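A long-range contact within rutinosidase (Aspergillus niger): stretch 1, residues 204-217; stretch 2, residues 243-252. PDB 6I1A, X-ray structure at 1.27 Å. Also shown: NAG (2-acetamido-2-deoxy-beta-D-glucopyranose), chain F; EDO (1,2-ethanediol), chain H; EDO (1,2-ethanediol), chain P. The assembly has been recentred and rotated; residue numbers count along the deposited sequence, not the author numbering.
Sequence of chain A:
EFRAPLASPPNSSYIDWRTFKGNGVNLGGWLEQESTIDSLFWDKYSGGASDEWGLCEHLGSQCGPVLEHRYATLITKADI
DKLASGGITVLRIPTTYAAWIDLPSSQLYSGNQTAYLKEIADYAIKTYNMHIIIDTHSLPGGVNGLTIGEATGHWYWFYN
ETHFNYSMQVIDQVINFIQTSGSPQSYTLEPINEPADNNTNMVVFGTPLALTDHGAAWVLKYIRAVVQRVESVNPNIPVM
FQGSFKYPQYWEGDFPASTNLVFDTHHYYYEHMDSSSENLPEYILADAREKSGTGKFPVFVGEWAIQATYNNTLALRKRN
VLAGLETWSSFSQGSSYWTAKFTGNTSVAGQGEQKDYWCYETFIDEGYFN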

# COMPACT_ATOMS: atom_id res chain seq x y z
N VAL A 204 3.36 5.49 7.91
CA VAL A 204 3.84 5.59 6.51
C VAL A 204 5.18 4.88 6.34
O VAL A 204 5.67 4.77 5.20
N PHE A 205 5.82 4.47 7.42
CA PHE A 205 7.13 3.79 7.21
C PHE A 205 6.87 2.51 6.42
O PHE A 205 5.81 1.88 6.56
N GLY A 206 7.82 2.11 5.57
CA GLY A 206 7.60 1.00 4.67
C GLY A 206 6.84 1.28 3.40
O GLY A 206 6.58 0.31 2.67
N THR A 207 6.43 2.53 3.19
CA THR A 207 5.62 2.90 2.04
C THR A 207 6.27 4.07 1.30
O THR A 207 7.13 4.80 1.88
N PRO A 208 5.82 4.37 0.09
CA PRO A 208 6.35 5.54 -0.64
C PRO A 208 6.12 6.86 0.09
O PRO A 208 6.83 7.82 -0.22
N LEU A 209 5.17 6.95 0.98
CA LEU A 209 4.87 8.23 1.65
C LEU A 209 5.91 8.52 2.74
O LEU A 209 5.86 9.61 3.32
N ALA A 210 6.86 7.60 2.99
CA ALA A 210 7.91 7.88 4.01
C ALA A 210 8.93 8.87 3.47
O ALA A 210 9.66 9.45 4.30
N LEU A 211 9.00 9.12 2.19
CA LEU A 211 10.01 10.02 1.57
C LEU A 211 9.30 10.97 0.62
O LEU A 211 8.66 10.49 -0.35
N THR A 212 9.40 12.26 0.90
CA THR A 212 8.82 13.30 0.02
C THR A 212 9.67 13.51 -1.23
O THR A 212 10.82 13.08 -1.29
N ASP A 213 9.11 14.16 -2.26
CA ASP A 213 9.91 14.50 -3.45
C ASP A 213 11.09 15.40 -3.07
O ASP A 213 12.19 15.23 -3.63
N HIS A 214 10.91 16.31 -2.13
CA HIS A 214 12.01 17.19 -1.66
C HIS A 214 13.12 16.32 -1.04
O HIS A 214 14.30 16.51 -1.34
N GLY A 215 12.76 15.42 -0.12
CA GLY A 215 13.77 14.53 0.46
C GLY A 215 14.39 13.65 -0.57
O GLY A 215 15.59 13.41 -0.51
N ALA A 216 13.60 13.13 -1.51
CA ALA A 216 14.12 12.27 -2.58
C ALA A 216 15.14 13.00 -3.45
O ALA A 216 16.15 12.39 -3.88
N ALA A 217 14.99 14.30 -3.67
CA ALA A 217 15.97 15.08 -4.45
C ALA A 217 17.30 15.12 -3.71
O ALA A 217 18.36 15.08 -4.37
N GLY A 243 16.60 2.78 -2.27
CA GLY A 243 15.80 3.97 -2.53
C GLY A 243 14.58 4.06 -1.66
O GLY A 243 13.47 4.32 -2.14
N SER A 244 14.76 3.91 -0.35
CA SER A 244 13.65 3.99 0.63
C SER A 244 12.63 2.92 0.24
O SER A 244 12.99 1.81 -0.15
N PHE A 245 11.35 3.26 0.29
CA PHE A 245 10.24 2.34 -0.03
C PHE A 245 9.53 2.84 -1.25
O PHE A 245 8.39 2.43 -1.48
N LYS A 246 10.17 3.65 -2.09
CA LYS A 246 9.64 3.98 -3.43
C LYS A 246 9.74 2.74 -4.30
O LYS A 246 10.69 1.89 -4.15
N TYR A 247 8.84 2.60 -5.24
CA TYR A 247 9.03 1.56 -6.27
C TYR A 247 10.30 1.87 -7.05
O TYR A 247 10.62 3.03 -7.25
N PRO A 248 11.10 0.85 -7.48
CA PRO A 248 12.30 1.12 -8.26
C PRO A 248 11.99 2.01 -9.45
O PRO A 248 12.84 2.82 -9.82
N GLN A 249 10.82 1.85 -10.09
CA GLN A 249 10.38 2.66 -11.22
C GLN A 249 10.51 4.16 -10.93
O GLN A 249 10.73 4.97 -11.83
N TYR A 250 10.33 4.57 -9.66
CA TYR A 250 10.42 5.98 -9.26
C TYR A 250 11.78 6.54 -9.59
O TYR A 250 11.89 7.75 -9.91
N TRP A 251 12.83 5.73 -9.41
CA TRP A 251 14.22 6.21 -9.53
C TRP A 251 14.84 5.89 -10.90
O TRP A 251 15.89 6.41 -11.21
N GLU A 252 14.24 4.98 -11.64
CA GLU A 252 14.83 4.45 -12.93
C GLU A 252 15.25 5.56 -13.90
O GLU A 252 16.36 5.40 -14.49

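Segments that share no strand pairing can still interlock when the bumps of one fit the hollows of the other, and these two stretches of rutinosidase illustrate the principle. F245, pointing toward stretch 1 with chi1 m, is the chief bump. Its ring slides under the turn from V204 to T207, where CA of G206 sits over one face, 3.4 Å from the F245 ring centroid. The F245 edge meets the face of F205 (chi1 t), whose CZ lies 3.7 Å from F245 CE2. Water 1 fills a neighbouring gap, donating to T207 O and accepting from F245 N.

P208 answers as a bump from the other side of the contact, its CG resting over the Y247 ring, 4.0 Å from CZ of Y247. K246 (m, m) leaves sideways but reaches in, and its NZ donates to P208 O and L211 O, both at 2.9 Å, tying down one carbonyl of the 3-10 segment and the one just after it; water 2 links NZ to D213 OD1. L211 (t, p) points inward, its CD2 lodged 3.8 Å from S244 CB and 3.9 Å from W251 CZ2. Small A216 leaves room for two rings: its CB lies 3.7 Å from W251 CH2 and 4.0 Å from Y250 CE2. Y250 (chi1 t) closes this end, OH donating to D213 OD1 at 2.6 Å.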

# COMPACT_ATOMS: atom_id res chain seq x y z
CB VAL A 204 3.93 7.01 5.97
CG1 VAL A 204 2.58 7.71 5.98
CG2 VAL A 204 5.00 7.82 6.67
CB PHE A 205 7.85 3.52 8.54
CG PHE A 205 9.36 3.40 8.37
CD1 PHE A 205 10.12 4.48 8.02
CD2 PHE A 205 9.98 2.17 8.50
CE1 PHE A 205 11.49 4.36 7.81
CE2 PHE A 205 11.34 2.05 8.31
CZ PHE A 205 12.09 3.15 8.02
CB THR A 207 4.22 3.35 2.43
OG1 THR A 207 4.17 4.69 2.88
CG2 THR A 207 3.58 2.44 3.46
CB PRO A 208 5.58 5.50 -1.96
CG PRO A 208 5.39 3.99 -2.18
CD PRO A 208 5.03 3.48 -0.81
CB LEU A 209 3.49 8.18 2.29
CG LEU A 209 2.33 8.03 1.29
CD1 LEU A 209 1.02 8.18 2.03
CD2 LEU A 209 2.47 8.97 0.09
CB ALA A 210 8.58 6.60 4.35
CB LEU A 211 11.09 9.17 0.89
CG LEU A 211 12.26 9.95 0.24
CD1 LEU A 211 13.12 10.64 1.33
CD2 LEU A 211 13.11 9.03 -0.61
CB THR A 212 8.64 14.65 0.73
OG1 THR A 212 9.93 15.24 0.91
CG2 THR A 212 7.96 14.49 2.06
CB ASP A 213 9.04 15.19 -4.51
CG ASP A 213 8.24 14.24 -5.41
OD1 ASP A 213 8.54 12.98 -5.54
OD2 ASP A 213 7.29 14.75 -6.02
CB HIS A 214 11.42 18.15 -0.64
CG HIS A 214 12.26 19.27 -0.19
ND1 HIS A 214 12.60 19.45 1.16
CD2 HIS A 214 12.80 20.32 -0.87
CE1 HIS A 214 13.32 20.56 1.28
NE2 HIS A 214 13.51 21.08 0.05
CB ALA A 216 13.01 11.77 -3.42
CB ALA A 217 15.43 16.49 -4.72
CB SER A 244 13.11 5.41 0.70
OG SER A 244 12.26 5.60 1.84
CB PHE A 245 9.33 2.17 1.18
CG PHE A 245 10.07 1.78 2.44
CD1 PHE A 245 10.52 0.47 2.61
CD2 PHE A 245 10.37 2.73 3.38
CE1 PHE A 245 11.25 0.16 3.77
CE2 PHE A 245 11.09 2.43 4.51
CZ PHE A 245 11.53 1.15 4.70
CB LYS A 246 10.50 5.08 -4.08
CG LYS A 246 10.56 6.32 -3.29
CD LYS A 246 9.26 6.96 -3.07
CE LYS A 246 9.26 8.46 -2.95
NZ LYS A 246 7.87 8.94 -2.71
CB TYR A 247 7.76 1.54 -7.10
CG TYR A 247 6.59 1.22 -6.20
CD1 TYR A 247 6.79 0.55 -4.97
CD2 TYR A 247 5.38 1.79 -6.41
CE1 TYR A 247 5.73 0.35 -4.07
CE2 TYR A 247 4.31 1.55 -5.57
CZ TYR A 247 4.47 0.83 -4.40
OH TYR A 247 3.39 0.71 -3.55
CB PRO A 248 12.79 -0.29 -8.68
CG PRO A 248 12.26 -1.19 -7.56
CD PRO A 248 10.95 -0.59 -7.17
CB GLN A 249 8.90 2.36 -11.57
CG GLN A 249 8.49 0.87 -11.56
CD GLN A 249 8.21 0.12 -10.28
OE1 GLN A 249 9.07 -0.54 -9.71
NE2 GLN A 249 6.93 -0.11 -9.94
CB TYR A 250 10.13 6.13 -7.76
CG TYR A 250 10.23 7.52 -7.21
CD1 TYR A 250 9.13 8.34 -7.16
CD2 TYR A 250 11.41 8.00 -6.62
CE1 TYR A 250 9.22 9.62 -6.65
CE2 TYR A 250 11.49 9.24 -6.06
CZ TYR A 250 10.41 10.08 -6.12
OH TYR A 250 10.54 11.29 -5.54
CB TRP A 251 15.11 5.56 -8.45
CG TRP A 251 14.66 5.74 -7.04
CD1 TRP A 251 14.08 4.82 -6.22
CD2 TRP A 251 14.92 6.89 -6.21
NE1 TRP A 251 13.88 5.36 -4.96
CE2 TRP A 251 14.41 6.61 -4.93
CE3 TRP A 251 15.47 8.15 -6.50
CZ2 TRP A 251 14.48 7.54 -3.90
CZ3 TRP A 251 15.54 9.05 -5.46
CH2 TRP A 251 15.06 8.75 -4.19
CB GLU A 252 13.81 3.55 -13.64
CG GLU A 252 13.82 2.18 -13.06
CD GLU A 252 12.81 1.26 -13.73
OE1 GLU A 252 12.25 1.65 -14.76
OE2 GLU A 252 12.68 0.15 -13.25
C1 NAG F . 3.59 12.59 4.70
C2 NAG F . 2.82 12.60 3.37
C3 NAG F . 1.32 12.93 3.70
C4 NAG F . 0.76 11.98 4.72
C5 NAG F . 1.60 12.07 5.98
C6 NAG F . 1.11 11.13 7.05
C7 NAG F . 4.08 13.18 1.37
C8 NAG F . 4.51 14.31 0.46
N2 NAG F . 3.39 13.54 2.44
O3 NAG F . 0.56 12.76 2.47
O4 NAG F . -0.57 12.45 5.10
O5 NAG F . 2.96 11.69 5.60
O6 NAG F . 1.75 11.38 8.31
O7 NAG F . 4.42 12.01 1.15
C1 EDO H . 13.94 1.26 -5.11
O1 EDO H . 13.13 2.33 -4.74
C2 EDO H . 14.31 0.51 -3.90
O2 EDO H . 15.64 0.51 -3.72
C1 EDO P . 3.15 -0.65 -9.14
O1 EDO P . 3.92 -1.54 -9.98
C2 EDO P . 3.15 0.71 -9.74
O2 EDO P . 4.38 1.05 -10.39
O HOH W 1 9.66 5.71 0.71
O HOH W 2 7.27 11.41 -3.98